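Local coordinates for protein N-acetylmuramoyl-L-alanine amidase AmiD (Escherichia coli, PDB 3D2Y) that hydrolyses the amide link between N-acetylmuramoyl residues and L-amino acids in cell-wall glycopeptides, using one catalytic zinc ion per subunit, at residues K117-F122 with D160-F166. Residues are numbered along the deposited sequence.
Sequences KYFAPF and DDPGPLF
A salt bridge joins K117 NZ to D160 OD2 at 3.1 Å, doubled by a water 2.6 Å from K117 NZ and 2.7 Å from D160 OD2; R225 holds D160 OD1. A second water accepts from F122 N (2.8 Å) and donates to L165 O (2.7 Å). The backbone stays extended from K117 through F122, while 160-166 is a loop with a cis peptide before P162 and a type I turn G163-F166, closed by F166 N to G163 O (3.2 Å). The nearest CA atoms are P121-L165 (5.7 Å) and F122-F166 (6.6 Å). F119 lays its ring on P164, whose CD sits 3.3 Å from the ring centroid (CH-pi). G163 (phi 88°, psi 173°) must be glycine: a CB would jam against the preceding carbonyl O and clash with F119 CD1. The L165 CD1 methyl packs on F119 CB (3.9 Å) and, by van der Waals contact, on F119 O (3.3 Å). F122 receives the edge of F166 (chi1 t) on its face, centroids 5.1 Å apart, planes at 86°; the F122 ring edge abuts P162 O (F122 CZ to P162 O 3.2 Å). Loop 160-166 thus packs against strand 116-119 and the residues following it, in the PGRP-like fold of the Amidase_2 family; D161, its carboxylate leading away from 117-122, is a catalytic zinc ligand.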
ATOM      1  N   LYS A 117      15.183 -10.672  12.475  1.00 26.11           N
ATOM      2  CA  LYS A 117      14.528  -9.408  12.193  1.00 26.66           C
ATOM      3  C   LYS A 117      13.140  -9.429  12.865  1.00 25.41           C
ATOM      4  O   LYS A 117      12.270 -10.217  12.473  1.00 25.97           O
ATOM      5  CB  LYS A 117      14.424  -9.233  10.680  1.00 24.64           C
ATOM      6  CG  LYS A 117      14.702  -7.839  10.216  1.00 25.55           C
ATOM      7  CD  LYS A 117      14.252  -7.604   8.785  1.00 25.65           C
ATOM      8  CE  LYS A 117      15.429  -7.240   7.892  1.00 27.54           C
ATOM      9  NZ  LYS A 117      15.047  -6.414   6.708  1.00 27.04           N
ATOM     10  N   TYR A 118      12.963  -8.605  13.910  1.00 23.06           N
ATOM     11  CA  TYR A 118      11.726  -8.575  14.692  1.00 19.43           C
ATOM     12  C   TYR A 118      11.052  -7.255  14.366  1.00 16.00           C
ATOM     13  O   TYR A 118      11.709  -6.213  14.389  1.00 16.66           O
ATOM     14  CB  TYR A 118      11.997  -8.628  16.207  1.00 23.24           C
ATOM     15  CG  TYR A 118      12.136 -10.008  16.857  1.00 25.39           C
ATOM     16  CD1 TYR A 118      11.015 -10.727  17.303  1.00 25.24           C
ATOM     17  CD2 TYR A 118      13.398 -10.572  17.071  1.00 27.49           C
ATOM     18  CE1 TYR A 118      11.157 -11.997  17.923  1.00 23.71           C
ATOM     19  CE2 TYR A 118      13.552 -11.825  17.684  1.00 25.97           C
ATOM     20  CZ  TYR A 118      12.437 -12.535  18.108  1.00 25.20           C
ATOM     21  OH  TYR A 118      12.630 -13.778  18.708  1.00 25.36           O
ATOM     22  N   PHE A 119       9.756  -7.285  14.057  1.00 13.98           N
ATOM     23  CA  PHE A 119       9.018  -6.061  13.732  1.00  8.86           C
ATOM     24  C   PHE A 119       8.267  -5.556  14.975  1.00  9.69           C
ATOM     25  O   PHE A 119       8.112  -6.306  15.918  1.00 15.01           O
ATOM     26  CB  PHE A 119       8.050  -6.311  12.570  1.00  8.14           C
ATOM     27  CG  PHE A 119       8.716  -6.384  11.217  1.00  7.59           C
ATOM     28  CD1 PHE A 119       8.772  -5.270  10.381  1.00  7.17           C
ATOM     29  CD2 PHE A 119       9.250  -7.585  10.743  1.00  6.15           C
ATOM     30  CE1 PHE A 119       9.360  -5.337   9.107  1.00  9.61           C
ATOM     31  CE2 PHE A 119       9.857  -7.658   9.491  1.00 10.75           C
ATOM     32  CZ  PHE A 119       9.884  -6.561   8.651  1.00  8.67           C
ATOM     33  N   ALA A 120       7.794  -4.307  14.955  1.00  9.50           N
ATOM     34  CA  ALA A 120       7.131  -3.672  16.118  1.00  7.95           C
ATOM     35  C   ALA A 120       5.622  -3.673  15.916  1.00  8.92           C
ATOM     36  O   ALA A 120       5.158  -3.328  14.839  1.00  8.08           O
ATOM     37  CB  ALA A 120       7.606  -2.253  16.230  1.00 12.44           C
ATOM     38  N   PRO A 121       4.844  -4.068  16.936  1.00  9.89           N
ATOM     39  CA  PRO A 121       3.387  -4.043  16.802  1.00 12.14           C
ATOM     40  C   PRO A 121       2.842  -2.624  16.591  1.00 10.10           C
ATOM     41  O   PRO A 121       3.424  -1.654  17.070  1.00  5.26           O
ATOM     42  CB  PRO A 121       2.915  -4.617  18.157  1.00 14.70           C
ATOM     43  CG  PRO A 121       4.082  -5.441  18.626  1.00 15.52           C
ATOM     44  CD  PRO A 121       5.266  -4.618  18.241  1.00 11.69           C
ATOM     45  N   PHE A 122       1.726  -2.502  15.877  1.00  4.81           N
ATOM     46  CA  PHE A 122       1.085  -1.196  15.728  1.00  7.60           C
ATOM     47  C   PHE A 122       0.115  -0.888  16.874  1.00  9.37           C
ATOM     48  O   PHE A 122      -0.815  -1.682  17.181  1.00  9.55           O
ATOM     49  CB  PHE A 122       0.376  -1.127  14.380  1.00  6.56           C
ATOM     50  CG  PHE A 122       1.337  -1.079  13.195  1.00 11.29           C
ATOM     51  CD1 PHE A 122       1.932  -2.250  12.720  1.00  8.45           C
ATOM     52  CD2 PHE A 122       1.691   0.137  12.621  1.00  8.02           C
ATOM     53  CE1 PHE A 122       2.847  -2.251  11.628  1.00  4.28           C
ATOM     54  CE2 PHE A 122       2.616   0.168  11.557  1.00  7.53           C
ATOM     55  CZ  PHE A 122       3.195  -1.050  11.068  1.00  7.38           C
ATOM     56  N   ASP A 160      10.434  -2.939   3.117  1.00  6.09           N
ATOM     57  CA  ASP A 160       9.592  -3.901   3.839  1.00  6.42           C
ATOM     58  C   ASP A 160       8.310  -3.290   4.401  1.00  4.48           C
ATOM     59  O   ASP A 160       7.393  -4.023   4.821  1.00  7.59           O
ATOM     60  CB  ASP A 160      10.408  -4.462   5.023  1.00  7.01           C
ATOM     61  CG  ASP A 160      11.411  -5.515   4.594  1.00 10.44           C
ATOM     62  OD1 ASP A 160      11.354  -5.937   3.435  1.00 10.65           O
ATOM     63  OD2 ASP A 160      12.272  -5.910   5.412  1.00 13.19           O
ATOM     64  N   ASP A 161       8.280  -1.958   4.502  1.00  6.79           N
ATOM     65  CA  ASP A 161       7.208  -1.274   5.217  1.00  4.88           C
ATOM     66  C   ASP A 161       5.838  -1.350   4.557  1.00  5.58           C
ATOM     67  O   ASP A 161       5.759  -1.406   3.310  1.00  5.84           O
ATOM     68  CB  ASP A 161       7.628   0.159   5.629  1.00  8.23           C
ATOM     69  CG  ASP A 161       7.849   1.093   4.447  1.00  9.16           C
ATOM     70  OD1 ASP A 161       7.132   2.119   4.392  1.00  6.80           O
ATOM     71  OD2 ASP A 161       8.707   0.795   3.574  1.00  6.49           O
ATOM     72  N   PRO A 162       4.747  -1.409   5.379  1.00  7.16           N
ATOM     73  CA  PRO A 162       4.720  -1.379   6.855  1.00  3.09           C
ATOM     74  C   PRO A 162       4.893  -2.714   7.581  1.00  5.63           C
ATOM     75  O   PRO A 162       4.709  -2.755   8.786  1.00  6.95           O
ATOM     76  CB  PRO A 162       3.321  -0.838   7.159  1.00  4.84           C
ATOM     77  CG  PRO A 162       2.498  -1.438   6.053  1.00  2.00           C
ATOM     78  CD  PRO A 162       3.387  -1.490   4.832  1.00  2.82           C
ATOM     79  N   GLY A 163       5.209  -3.786   6.852  1.00 11.38           N
ATOM     80  CA  GLY A 163       5.658  -5.009   7.494  1.00  8.26           C
ATOM     81  C   GLY A 163       4.577  -5.983   7.918  1.00  8.50           C
ATOM     82  O   GLY A 163       3.365  -5.698   7.843  1.00  9.67           O
ATOM     83  N   PRO A 164       5.006  -7.174   8.372  1.00  7.95           N
ATOM     84  CA  PRO A 164       4.102  -8.299   8.618  1.00  7.24           C
ATOM     85  C   PRO A 164       3.216  -8.137   9.876  1.00 10.12           C
ATOM     86  O   PRO A 164       2.282  -8.933  10.073  1.00 13.66           O
ATOM     87  CB  PRO A 164       5.066  -9.474   8.723  1.00  8.62           C
ATOM     88  CG  PRO A 164       6.294  -8.832   9.399  1.00  9.03           C
ATOM     89  CD  PRO A 164       6.408  -7.507   8.649  1.00  8.96           C
ATOM     90  N   LEU A 165       3.484  -7.124  10.716  1.00  5.19           N
ATOM     91  CA  LEU A 165       2.645  -6.863  11.907  1.00  4.50           C
ATOM     92  C   LEU A 165       1.539  -5.833  11.603  1.00  7.57           C
ATOM     93  O   LEU A 165       0.638  -5.596  12.423  1.00  6.40           O
ATOM     94  CB  LEU A 165       3.500  -6.463  13.114  1.00  7.39           C
ATOM     95  CG  LEU A 165       4.383  -7.601  13.700  1.00  7.23           C
ATOM     96  CD1 LEU A 165       5.025  -7.155  14.952  1.00  8.23           C
ATOM     97  CD2 LEU A 165       3.580  -8.864  13.999  1.00 11.72           C
ATOM     98  N   PHE A 166       1.594  -5.256  10.413  1.00  7.48           N
ATOM     99  CA  PHE A 166       0.541  -4.341   9.963  1.00  9.74           C
ATOM    100  C   PHE A 166      -0.791  -5.076   9.746  1.00  8.45           C
ATOM    101  O   PHE A 166      -0.820  -6.055   9.000  1.00  7.60           O
ATOM    102  CB  PHE A 166       0.921  -3.531   8.698  1.00  6.93           C
ATOM    103  CG  PHE A 166      -0.063  -2.445   8.408  1.00  6.27           C
ATOM    104  CD1 PHE A 166      -1.030  -2.604   7.418  1.00  2.73           C
ATOM    105  CD2 PHE A 166      -0.085  -1.295   9.204  1.00  7.15           C
ATOM    106  CE1 PHE A 166      -2.007  -1.572   7.210  1.00  3.01           C
ATOM    107  CE2 PHE A 166      -1.017  -0.300   9.013  1.00  3.91           C
ATOM    108  CZ  PHE A 166      -1.981  -0.436   7.991  1.00  7.04           C
TER
HETATM  109  O   HOH W   1      13.972  -7.913   4.877  1.00 29.45           O
HETATM  110  O   HOH W   2       0.353  -4.845  15.043  1.00 16.28           O